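Local coordinates for Sca-family protein (Rickettsia rickettsii, PDB 4LQ8) that probably takes part in adhesion or host-cell interaction of the bacterium as a Sca-family antigen, this chain being its N-terminal head domain, at residues A[62-66]-A[235-239]; A[31-35]-A[165-171]; A[225-229]-A[313-317]; A[242-246]-A[301-305]; A[34-38]-A[185-189]. Residues are numbered along the deposited sequence.

Contact 1 of 5, residues A[62-66]-A[235-239]; sequences SDPIT and GSMHL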
# COMPACT_ATOMS: atom_id res chain seq x y z
N SER A 62 2.17 10.72 15.43
CA SER A 62 2.45 9.38 14.92
C SER A 62 3.59 8.64 15.62
O SER A 62 4.44 9.26 16.26
CB SER A 62 2.68 9.43 13.41
OG SER A 62 3.97 9.93 13.09
N ASP A 63 3.62 7.31 15.45
CA ASP A 63 4.67 6.50 16.04
C ASP A 63 5.85 6.32 15.02
O ASP A 63 5.72 6.77 13.87
CB ASP A 63 4.10 5.18 16.61
CG ASP A 63 3.75 4.03 15.69
OD1 ASP A 63 4.42 3.88 14.64
OD2 ASP A 63 2.95 3.18 16.09
N PRO A 64 7.01 5.73 15.42
CA PRO A 64 8.14 5.63 14.47
C PRO A 64 7.92 4.79 13.22
O PRO A 64 8.55 5.08 12.21
CB PRO A 64 9.28 5.04 15.33
CG PRO A 64 8.86 5.26 16.73
CD PRO A 64 7.37 5.17 16.74
N ILE A 65 7.02 3.78 13.25
CA ILE A 65 6.76 2.95 12.08
C ILE A 65 5.99 3.76 11.04
O ILE A 65 6.39 3.80 9.88
CB ILE A 65 6.03 1.62 12.43
CG1 ILE A 65 6.65 0.89 13.68
CG2 ILE A 65 5.91 0.69 11.21
CD1 ILE A 65 8.07 0.73 13.78
N THR A 66 4.87 4.37 11.46
CA THR A 66 4.01 5.19 10.59
C THR A 66 4.85 6.30 9.98
O THR A 66 4.79 6.50 8.76
CB THR A 66 2.85 5.76 11.40
OG1 THR A 66 2.26 4.72 12.17
CG2 THR A 66 1.81 6.45 10.52
N GLY A 235 -3.81 -0.92 22.22
CA GLY A 235 -2.50 -0.96 21.60
C GLY A 235 -2.38 -0.47 20.18
O GLY A 235 -3.31 0.10 19.61
N SER A 236 -1.20 -0.69 19.60
CA SER A 236 -0.83 -0.34 18.23
C SER A 236 -0.46 -1.61 17.50
O SER A 236 -0.07 -2.61 18.12
CB SER A 236 0.36 0.61 18.23
OG SER A 236 0.07 1.77 18.98
N MET A 237 -0.57 -1.58 16.17
CA MET A 237 -0.30 -2.73 15.33
C MET A 237 0.13 -2.26 13.95
O MET A 237 -0.51 -1.39 13.37
CB MET A 237 -1.58 -3.58 15.28
CG MET A 237 -1.58 -4.73 14.30
SD MET A 237 -3.17 -5.62 14.34
CE MET A 237 -4.24 -4.48 13.54
N HIS A 238 1.21 -2.84 13.41
CA HIS A 238 1.66 -2.53 12.06
C HIS A 238 1.78 -3.83 11.30
O HIS A 238 2.33 -4.80 11.81
CB HIS A 238 2.98 -1.75 12.05
CG HIS A 238 2.90 -0.46 12.81
ND1 HIS A 238 2.49 0.71 12.19
CD2 HIS A 238 3.15 -0.21 14.11
CE1 HIS A 238 2.51 1.63 13.14
NE2 HIS A 238 2.90 1.11 14.31
N LEU A 239 1.22 -3.86 10.10
CA LEU A 239 1.17 -5.05 9.27
C LEU A 239 1.84 -4.82 7.96
O LEU A 239 1.65 -3.78 7.35
CB LEU A 239 -0.29 -5.45 9.01
CG LEU A 239 -1.20 -5.64 10.24
CD1 LEU A 239 -2.63 -5.88 9.79
CD2 LEU A 239 -0.69 -6.79 11.14
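This is a buried side-chain contact in which the N-cap of helix 64-90 docks on strand 236-245 of the large mixed sheet through a His-carboxylate hydrogen bond. Asp63, immediately before the first turn of the helix, uses its carboxylate for two tasks. Asp63 OD1 accepts from the backbone amides Ile65 N (2.9 Å) and Thr66 N (3.2 Å), which would otherwise lack partners at the helix start. Asp63 OD2 accepts from His238 NE2 at 2.7 Å. One carboxylate thus caps the helix and ties it to the strand.

The alternation of the strand makes this possible: Ser236 and His238 direct their CA-to-CB bonds toward the helix, whereas Met237 points away, where it touches Leu193 and Cys194 of strand 192-201. His238 supplies most of the strand's share of the 177 Å² buried here. Its other ring nitrogen, ND1, is hydrogen-bonded to His262 on the adjacent strand 258-265, and Glu264 of that strand binds Thr66 OG1 and Asp63 N, so the helix start is bonded to two adjacent strands.

Thr66 OG1 lies at the edge of the imidazole, 3.2 Å from His238 CE1, while Ile65 covers one face in a CH-pi contact, its CB 3.5 Å from the ring centroid of His238 and only 6° off the ring normal.

Contact 2 of 5, residues A[31-35]-A[165-171]; sequences DDGFI and GFKPVQW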
# COMPACT_ATOMS: atom_id res chain seq x y z
N ASP A 31 8.62 -12.53 3.56
CA ASP A 31 7.54 -12.97 4.43
C ASP A 31 6.66 -11.83 4.89
O ASP A 31 7.04 -10.68 4.74
CB ASP A 31 8.15 -13.66 5.67
CG ASP A 31 7.33 -14.81 6.22
OD1 ASP A 31 6.09 -14.87 5.92
OD2 ASP A 31 7.91 -15.64 6.96
N ASP A 32 5.48 -12.17 5.45
CA ASP A 32 4.58 -11.20 6.05
C ASP A 32 5.20 -10.85 7.39
O ASP A 32 5.79 -11.71 8.02
CB ASP A 32 3.19 -11.81 6.24
CG ASP A 32 2.48 -12.20 4.95
OD1 ASP A 32 2.76 -11.57 3.90
OD2 ASP A 32 1.67 -13.14 4.98
N GLY A 33 5.09 -9.59 7.78
CA GLY A 33 5.64 -9.06 9.03
C GLY A 33 4.62 -8.29 9.85
O GLY A 33 3.63 -7.78 9.31
N PHE A 34 4.84 -8.22 11.17
CA PHE A 34 3.93 -7.51 12.08
C PHE A 34 4.68 -6.99 13.29
O PHE A 34 5.68 -7.58 13.71
CB PHE A 34 2.78 -8.42 12.53
CG PHE A 34 3.11 -9.35 13.68
CD1 PHE A 34 3.92 -10.47 13.48
CD2 PHE A 34 2.62 -9.11 14.95
CE1 PHE A 34 4.27 -11.30 14.54
CE2 PHE A 34 2.95 -9.95 16.02
CZ PHE A 34 3.78 -11.04 15.81
N ILE A 35 4.16 -5.91 13.87
CA ILE A 35 4.59 -5.28 15.11
C ILE A 35 3.34 -5.08 15.95
O ILE A 35 2.31 -4.65 15.41
CB ILE A 35 5.28 -3.91 14.88
CG1 ILE A 35 6.65 -4.10 14.24
CG2 ILE A 35 5.39 -3.12 16.23
CD1 ILE A 35 7.45 -2.83 14.06
N GLY A 165 9.99 -5.45 17.66
CA GLY A 165 10.14 -5.22 16.22
C GLY A 165 9.48 -6.24 15.31
O GLY A 165 8.95 -7.25 15.78
N PHE A 166 9.51 -5.96 13.99
CA PHE A 166 8.90 -6.81 12.96
C PHE A 166 9.38 -8.24 13.09
O PHE A 166 10.59 -8.51 13.25
CB PHE A 166 9.17 -6.28 11.53
CG PHE A 166 8.39 -5.06 11.09
CD1 PHE A 166 7.03 -5.16 10.77
CD2 PHE A 166 9.02 -3.82 10.90
CE1 PHE A 166 6.31 -4.03 10.35
CE2 PHE A 166 8.30 -2.70 10.47
CZ PHE A 166 6.95 -2.81 10.18
N LYS A 167 8.42 -9.15 13.10
CA LYS A 167 8.63 -10.58 13.16
C LYS A 167 7.73 -11.20 12.08
O LYS A 167 6.72 -10.59 11.72
CB LYS A 167 8.23 -11.11 14.55
CG LYS A 167 9.31 -10.94 15.59
CD LYS A 167 9.02 -11.78 16.81
CE LYS A 167 10.24 -11.90 17.69
NZ LYS A 167 10.04 -12.86 18.82
N PRO A 168 8.06 -12.40 11.54
CA PRO A 168 7.17 -13.01 10.55
C PRO A 168 5.79 -13.30 11.16
O PRO A 168 5.69 -13.70 12.32
CB PRO A 168 7.91 -14.31 10.17
CG PRO A 168 9.36 -14.08 10.59
CD PRO A 168 9.22 -13.28 11.83
N VAL A 169 4.73 -13.06 10.37
CA VAL A 169 3.36 -13.35 10.81
C VAL A 169 3.22 -14.87 10.98
O VAL A 169 3.70 -15.64 10.15
CB VAL A 169 2.29 -12.77 9.83
CG1 VAL A 169 0.88 -13.23 10.19
CG2 VAL A 169 2.35 -11.24 9.81
N GLN A 170 2.65 -15.31 12.11
CA GLN A 170 2.48 -16.74 12.35
C GLN A 170 1.06 -17.15 11.95
O GLN A 170 0.15 -17.15 12.79
CB GLN A 170 2.80 -17.14 13.81
CG GLN A 170 4.27 -16.93 14.23
CD GLN A 170 5.24 -17.85 13.53
OE1 GLN A 170 6.00 -17.44 12.65
NE2 GLN A 170 5.25 -19.12 13.93
N TRP A 171 0.87 -17.44 10.64
CA TRP A 171 -0.42 -17.87 10.09
C TRP A 171 -0.66 -19.31 10.47
O TRP A 171 0.24 -20.16 10.32
CB TRP A 171 -0.43 -17.78 8.56
CG TRP A 171 -0.39 -16.39 8.02
CD1 TRP A 171 0.65 -15.79 7.38
CD2 TRP A 171 -1.47 -15.43 8.00
NE1 TRP A 171 0.31 -14.52 6.99
CE2 TRP A 171 -1.00 -14.28 7.33
CE3 TRP A 171 -2.78 -15.43 8.52
CZ2 TRP A 171 -1.78 -13.13 7.18
CZ3 TRP A 171 -3.56 -14.29 8.35
CH2 TRP A 171 -3.06 -13.16 7.68
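Asp31 opens the segment, its OD2 touching Pro168 CB at 3.5 Å. Asp32 bonds through backbone and side chain: Asp32 O accepts from Val169 N (2.9 Å) and Asp32 OD2 from the indole Trp171 NE1 (2.8 Å), while OD2 also forms a salt bridge with Arg222. Gly33 faces Pro168 as an antiparallel non-hydrogen-bonded pair, close enough for Gly33 CA to lie 3.3 Å from Lys167 O. The hydrogen-bonded pair follows: Phe34 N donates to Lys167 O (3.1 Å) and Lys167 N to Phe34 O (3.2 Å). The Phe34 side chain meets Val169, CB to CG2 3.9 Å. Ile35 then lies over the Phe166 ring, its CD1 3.6 Å from the centroid in a CH-pi contact.

The result is a short antiparallel beta ladder that adds strand 167-168 to one edge of strand 33-37. Strand 236-245 pairs along the other edge of 33-37, Ile65 of helix 64-90 touches both Ile35 and Phe166, and Trp171 reaches strands 180-186 and 192-201.

Contact 3 of 5, residues A[225-229]-A[313-317]; sequences DFPIK and EMMKE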
# COMPACT_ATOMS: atom_id res chain seq x y z
N ASP A 225 -8.79 -9.74 5.39
CA ASP A 225 -9.88 -8.92 5.87
C ASP A 225 -9.39 -7.91 6.92
O ASP A 225 -9.68 -8.05 8.10
CB ASP A 225 -11.02 -9.82 6.39
CG ASP A 225 -12.36 -9.11 6.57
OD1 ASP A 225 -12.54 -8.01 5.99
OD2 ASP A 225 -13.23 -9.67 7.26
N PHE A 226 -8.62 -6.91 6.49
CA PHE A 226 -8.05 -5.91 7.41
C PHE A 226 -9.13 -5.18 8.21
O PHE A 226 -10.11 -4.74 7.61
CB PHE A 226 -7.18 -4.90 6.65
CG PHE A 226 -5.99 -5.48 5.93
CD1 PHE A 226 -4.78 -5.70 6.60
CD2 PHE A 226 -6.06 -5.78 4.57
CE1 PHE A 226 -3.68 -6.24 5.92
CE2 PHE A 226 -4.96 -6.32 3.90
CZ PHE A 226 -3.77 -6.53 4.57
N PRO A 227 -9.00 -5.07 9.55
CA PRO A 227 -10.04 -4.36 10.32
C PRO A 227 -10.00 -2.86 10.04
O PRO A 227 -8.94 -2.32 9.71
CB PRO A 227 -9.72 -4.72 11.78
CG PRO A 227 -8.26 -5.00 11.79
CD PRO A 227 -7.90 -5.53 10.43
N ILE A 228 -11.16 -2.21 10.08
CA ILE A 228 -11.28 -0.75 9.87
C ILE A 228 -11.28 -0.12 11.24
O ILE A 228 -10.41 0.69 11.53
CB ILE A 228 -12.55 -0.37 9.03
CG1 ILE A 228 -12.60 -1.13 7.68
CG2 ILE A 228 -12.67 1.15 8.82
CD1 ILE A 228 -11.36 -0.98 6.78
N LYS A 229 -12.21 -0.55 12.09
CA LYS A 229 -12.35 -0.09 13.46
C LYS A 229 -12.20 -1.28 14.41
O LYS A 229 -12.80 -2.33 14.19
CB LYS A 229 -13.67 0.67 13.66
CG LYS A 229 -13.61 2.05 13.00
CD LYS A 229 -14.80 2.92 13.33
CE LYS A 229 -14.74 4.24 12.58
NZ LYS A 229 -15.10 4.07 11.15
N GLU A 313 -12.48 1.32 1.77
CA GLU A 313 -12.86 1.46 3.19
C GLU A 313 -11.66 1.94 4.03
O GLU A 313 -11.82 2.80 4.90
CB GLU A 313 -13.31 0.12 3.77
CG GLU A 313 -14.77 -0.22 3.62
CD GLU A 313 -15.10 -1.65 4.02
OE1 GLU A 313 -14.38 -2.22 4.88
OE2 GLU A 313 -16.07 -2.21 3.46
N MET A 314 -10.46 1.35 3.78
CA MET A 314 -9.22 1.71 4.48
C MET A 314 -8.80 3.11 4.10
O MET A 314 -8.45 3.89 4.98
CB MET A 314 -8.10 0.69 4.20
CG MET A 314 -8.38 -0.66 4.79
SD MET A 314 -7.10 -1.86 4.41
CE MET A 314 -6.00 -1.60 5.83
N MET A 315 -8.87 3.47 2.81
CA MET A 315 -8.55 4.83 2.35
C MET A 315 -9.45 5.85 3.06
O MET A 315 -8.93 6.82 3.62
CB MET A 315 -8.65 4.95 0.82
CG MET A 315 -7.38 4.51 0.09
SD MET A 315 -5.82 5.32 0.63
CE MET A 315 -6.17 7.03 0.16
N LYS A 316 -10.76 5.58 3.13
CA LYS A 316 -11.73 6.42 3.83
C LYS A 316 -11.38 6.64 5.34
O LYS A 316 -11.38 7.77 5.79
CB LYS A 316 -13.16 5.86 3.68
CG LYS A 316 -14.28 6.76 4.24
CD LYS A 316 -14.43 8.08 3.47
CE LYS A 316 -15.16 9.15 4.25
NZ LYS A 316 -15.14 10.47 3.55
N GLU A 317 -11.05 5.57 6.07
CA GLU A 317 -10.68 5.64 7.50
C GLU A 317 -9.35 6.42 7.70
O GLU A 317 -9.27 7.25 8.61
CB GLU A 317 -10.63 4.23 8.11
CG GLU A 317 -10.33 4.15 9.61
CD GLU A 317 -11.34 4.74 10.57
OE1 GLU A 317 -12.45 5.11 10.13
OE2 GLU A 317 -11.02 4.84 11.78
O HOH W 1 -9.61 2.85 12.78
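Ile228, Glu317 and Met314 bury the most surface where the loop between strands 215-224 and 236-245 runs past helix 308-320. Ile228 takes the largest share. Its CA-to-CB bond points toward the helix, and the side chain sits among residues one turn apart: Ile228 CD1 packs on Met314 CG at 3.6 Å, Ile228 CG2 on Glu317 CB at 3.8 Å, and Ile228 CG1 lies 3.5 Å from Glu313 OE1.

Glu317 combines this apolar contact through its CB with polar ones through its carboxylate. Glu317 OE1 forms a salt bridge with Lys229 NZ (3.0 Å), the exposed lysine extending to reach it. OE2 is joined to the loop backbone by a water that donates to both Ile228 O and Glu317 OE2, each at 2.6 Å; Asn321 also bonds to OE2.

The CA-to-CB bond of Met314 runs sideways, but the end of the side chain approaches the loop. Met314 CE touches Phe226 CB at 3.6 Å, and Met314 SD lies 4.8 Å from the centroid of the Phe226 ring, an oblique Met-aromatic contact.

Both elements pack against the large mixed sheet: Phe226 rests on Leu239 and Met241 of strand 236-245 and meets Phe259 of strand 258-265, while Met314 reaches Leu273 and Ile276 of strand 271-277.

Contact 4 of 5, residues A[242-246]-A[301-305]; sequences VALKA and IYTLA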
# COMPACT_ATOMS: atom_id res chain seq x y z
N VAL A 242 3.22 -9.25 2.15
CA VAL A 242 3.98 -9.36 0.90
C VAL A 242 3.05 -9.60 -0.33
O VAL A 242 2.01 -10.26 -0.24
CB VAL A 242 5.13 -10.41 1.02
CG1 VAL A 242 4.60 -11.85 1.01
CG2 VAL A 242 6.19 -10.19 -0.06
N ALA A 243 3.46 -9.04 -1.46
CA ALA A 243 2.80 -9.22 -2.75
C ALA A 243 3.01 -10.67 -3.17
O ALA A 243 4.02 -11.27 -2.80
CB ALA A 243 3.46 -8.30 -3.78
N LEU A 244 2.05 -11.26 -3.89
CA LEU A 244 2.21 -12.64 -4.34
C LEU A 244 2.40 -12.64 -5.84
O LEU A 244 1.76 -11.83 -6.53
CB LEU A 244 0.99 -13.51 -4.00
CG LEU A 244 0.74 -13.86 -2.53
CD1 LEU A 244 -0.46 -14.77 -2.40
CD2 LEU A 244 1.96 -14.53 -1.88
N LYS A 245 3.18 -13.60 -6.36
CA LYS A 245 3.36 -13.79 -7.79
C LYS A 245 2.06 -14.32 -8.41
O LYS A 245 1.16 -14.72 -7.67
CB LYS A 245 4.53 -14.76 -8.06
CG LYS A 245 5.88 -14.24 -7.52
CD LYS A 245 7.06 -14.97 -8.15
CE LYS A 245 7.39 -16.26 -7.47
NZ LYS A 245 8.42 -17.02 -8.22
N ALA A 246 1.96 -14.35 -9.76
CA ALA A 246 0.76 -14.83 -10.49
C ALA A 246 0.28 -16.23 -10.09
O ALA A 246 -0.91 -16.50 -10.19
CB ALA A 246 0.97 -14.76 -12.01
N ILE A 301 4.03 -9.35 -12.69
CA ILE A 301 2.74 -9.06 -12.08
C ILE A 301 2.67 -9.69 -10.70
O ILE A 301 3.04 -10.84 -10.52
CB ILE A 301 1.55 -9.49 -13.01
CG1 ILE A 301 1.48 -8.58 -14.28
CG2 ILE A 301 0.21 -9.51 -12.24
CD1 ILE A 301 0.88 -7.10 -14.09
N TYR A 302 2.17 -8.93 -9.74
CA TYR A 302 1.95 -9.40 -8.38
C TYR A 302 0.58 -8.93 -7.96
O TYR A 302 0.16 -7.86 -8.39
CB TYR A 302 2.98 -8.81 -7.39
CG TYR A 302 4.42 -9.12 -7.72
CD1 TYR A 302 5.04 -10.25 -7.19
CD2 TYR A 302 5.17 -8.28 -8.52
CE1 TYR A 302 6.37 -10.55 -7.49
CE2 TYR A 302 6.49 -8.58 -8.84
CZ TYR A 302 7.09 -9.70 -8.30
OH TYR A 302 8.40 -9.99 -8.63
N THR A 303 -0.08 -9.69 -7.07
CA THR A 303 -1.34 -9.23 -6.49
C THR A 303 -1.01 -8.83 -5.06
O THR A 303 -0.03 -9.31 -4.49
CB THR A 303 -2.43 -10.30 -6.56
OG1 THR A 303 -2.01 -11.45 -5.81
CG2 THR A 303 -2.80 -10.68 -7.99
N LEU A 304 -1.83 -7.94 -4.48
CA LEU A 304 -1.70 -7.56 -3.09
C LEU A 304 -2.90 -8.17 -2.36
O LEU A 304 -3.88 -8.50 -3.01
CB LEU A 304 -1.59 -6.02 -2.90
CG LEU A 304 -0.40 -5.32 -3.63
CD1 LEU A 304 -0.40 -3.86 -3.33
CD2 LEU A 304 0.93 -5.83 -3.13
N ALA A 305 -2.84 -8.31 -1.02
CA ALA A 305 -3.88 -8.98 -0.22
C ALA A 305 -5.05 -8.08 0.15
O ALA A 305 -5.59 -8.19 1.24
CB ALA A 305 -3.24 -9.58 1.03
O HOH W 2 -0.07 -8.00 -0.10
O HOH W 3 -1.39 -13.63 -7.20
O HOH W 4 4.18 -13.16 -11.22
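Two backbone hydrogen bonds of equal length hold the centre of this contact: Leu244 N donates to Thr303 O and Thr303 N to Leu244 O, each at 2.9 Å. They make Leu244 and Thr303 an antiparallel hydrogen-bonded pair, which joins the end of strand 236-245 to strand 300-304 in the large mixed sheet. Waters link the two segments at either end. One donates to Ile301 O (2.7 Å) and accepts from Ala246 N (2.9 Å), bridging atoms that are 3.8 Å apart. At the other end, another accepts from Ala305 N (2.9 Å), where the chain turns a corner, and donates weakly to Val242 O (3.1 Å). A third joins Lys245 O (2.8 Å) to the hydroxyl Thr303 OG1 (2.7 Å).

Packing centres on Ala243 and Tyr302: Ala243 CB touches Tyr302 CB at 3.7 Å and Leu304 CD2 at 3.6 Å. Lys245 CG also comes to 3.7 Å from Tyr302 CE1. Further out, Leu304 rests on Ala293 of strand 292-297 and Leu244 touches Arg222 of strand 215-224.

The chemistry implies a junction in which direct backbone bonding is limited to one pair and single waters bridge the ends, even within a largely buried region.

Contact 5 of 5, residues A[34-38]-A[185-189]; sequences FIVTS and VKNDA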
# COMPACT_ATOMS: atom_id res chain seq x y z
N PHE A 34 4.84 -8.22 11.17
CA PHE A 34 3.93 -7.51 12.08
C PHE A 34 4.68 -6.99 13.29
O PHE A 34 5.68 -7.58 13.71
CB PHE A 34 2.78 -8.42 12.53
CG PHE A 34 3.11 -9.35 13.68
CD1 PHE A 34 3.92 -10.47 13.48
CD2 PHE A 34 2.62 -9.11 14.95
CE1 PHE A 34 4.27 -11.30 14.54
CE2 PHE A 34 2.95 -9.95 16.02
CZ PHE A 34 3.78 -11.04 15.81
N ILE A 35 4.16 -5.91 13.87
CA ILE A 35 4.59 -5.28 15.11
C ILE A 35 3.34 -5.08 15.95
O ILE A 35 2.31 -4.65 15.41
CB ILE A 35 5.28 -3.91 14.88
CG1 ILE A 35 6.65 -4.10 14.24
CG2 ILE A 35 5.39 -3.12 16.23
CD1 ILE A 35 7.45 -2.83 14.06
N VAL A 36 3.43 -5.36 17.25
CA VAL A 36 2.37 -5.08 18.21
C VAL A 36 3.02 -4.41 19.40
O VAL A 36 4.04 -4.90 19.88
CB VAL A 36 1.56 -6.33 18.64
CG1 VAL A 36 0.39 -5.93 19.54
CG2 VAL A 36 1.05 -7.09 17.44
N THR A 37 2.46 -3.28 19.86
CA THR A 37 2.93 -2.56 21.06
C THR A 37 1.71 -2.17 21.91
O THR A 37 0.67 -1.84 21.35
CB THR A 37 3.80 -1.34 20.71
OG1 THR A 37 3.06 -0.42 19.92
CG2 THR A 37 5.11 -1.70 20.00
N SER A 38 1.85 -2.24 23.25
CA SER A 38 0.80 -1.84 24.20
C SER A 38 1.39 -1.16 25.43
O SER A 38 1.51 0.07 25.44
CB SER A 38 -0.08 -3.02 24.61
OG SER A 38 0.66 -4.03 25.27
N VAL A 185 -3.65 -11.62 16.62
CA VAL A 185 -2.69 -10.56 16.92
C VAL A 185 -2.87 -10.18 18.39
O VAL A 185 -3.92 -9.68 18.77
CB VAL A 185 -2.83 -9.38 15.93
CG1 VAL A 185 -1.93 -8.22 16.34
CG2 VAL A 185 -2.52 -9.81 14.49
N LYS A 186 -1.87 -10.47 19.22
CA LYS A 186 -1.94 -10.23 20.66
C LYS A 186 -0.96 -9.17 21.15
O LYS A 186 0.18 -9.14 20.69
CB LYS A 186 -1.72 -11.55 21.42
CG LYS A 186 -2.89 -12.51 21.33
CD LYS A 186 -2.65 -13.78 22.14
CE LYS A 186 -3.86 -14.68 22.10
NZ LYS A 186 -3.71 -15.87 22.98
N ASN A 187 -1.38 -8.32 22.11
CA ASN A 187 -0.50 -7.31 22.71
C ASN A 187 0.46 -7.91 23.75
O ASN A 187 0.41 -9.11 24.03
CB ASN A 187 -1.27 -6.10 23.26
CG ASN A 187 -2.17 -6.32 24.46
OD1 ASN A 187 -2.03 -7.27 25.24
ND2 ASN A 187 -3.10 -5.41 24.67
N ASP A 188 1.32 -7.06 24.35
CA ASP A 188 2.32 -7.42 25.36
C ASP A 188 1.74 -8.19 26.55
O ASP A 188 2.39 -9.12 27.05
CB ASP A 188 3.11 -6.18 25.82
CG ASP A 188 3.90 -5.47 24.72
OD1 ASP A 188 3.50 -5.57 23.52
OD2 ASP A 188 4.90 -4.79 25.05
N ALA A 189 0.50 -7.85 26.96
CA ALA A 189 -0.24 -8.50 28.05
C ALA A 189 -0.90 -9.83 27.62
O ALA A 189 -1.47 -10.53 28.46
CB ALA A 189 -1.29 -7.55 28.61
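Val36, with chi1 near 180° (t), directs both methyl groups at segment 185-189. Val36 CG2 meets Val185 CG1 at 3.4 Å, and Val36 CG1 lies against the backbone beyond it, 3.4 Å from Lys186 O and 3.6 Å from Asn187 CA. The t rotamer of Val185 places its CG1 against Val36. The CA-to-CB bonds of the neighbouring Ile35 and Lys186 point away from the contact. This valine pair is where two sheets meet: strand 33-37 belongs to the large mixed sheet and strand 180-186 to the six-stranded antiparallel one, so the strands touch by side-chain packing, with Leu193 touching Val36 and Met237 touching Val185.

Past the strand ends the contact becomes polar and exposed. Ser38 adopts the p rotamer (chi1 62°), which places Ser38 OG 3.2 Å from Asp188 N as the acceptor of a weak hydrogen bond; the residue is poorly ordered, and the chain after it is not modelled as far as residue 53. Asn187, also p at chi1, brings its OD1 to 3.1 Å from Ala189 N in a weak bond and to the amide of Asp191, while its ND2 binds Asp234 O. The end of the Asp188 side chain (chi1 m) comes near strand 33-37, Asp188 OD1 lying 3.7 Å from Val36 O and 3.9 Å from Thr37 CA.

In the fold
Contacts 1 and 4 are the most buried, contacts 2 and 3 are partly buried, and contact 5 lies at the surface. Strand 236-245 serves both contact 1 and contact 4, whose centres are about 23 Å apart, but offers a histidine side chain at one and backbone groups at the other. Strand 33-37 likewise serves contacts 2 and 5: it uses its edge to pair with 167-168, and Val36 to meet the second sheet. Contacts 1 and 2 touch where Ile65 packs on Ile35 and Phe166. Contact 3 lacks strand pairing and relies on apolar packing with a salt bridge from an exposed lysine; Phe226 links it to contact 1 through Leu239 and to contact 4 through Ala305.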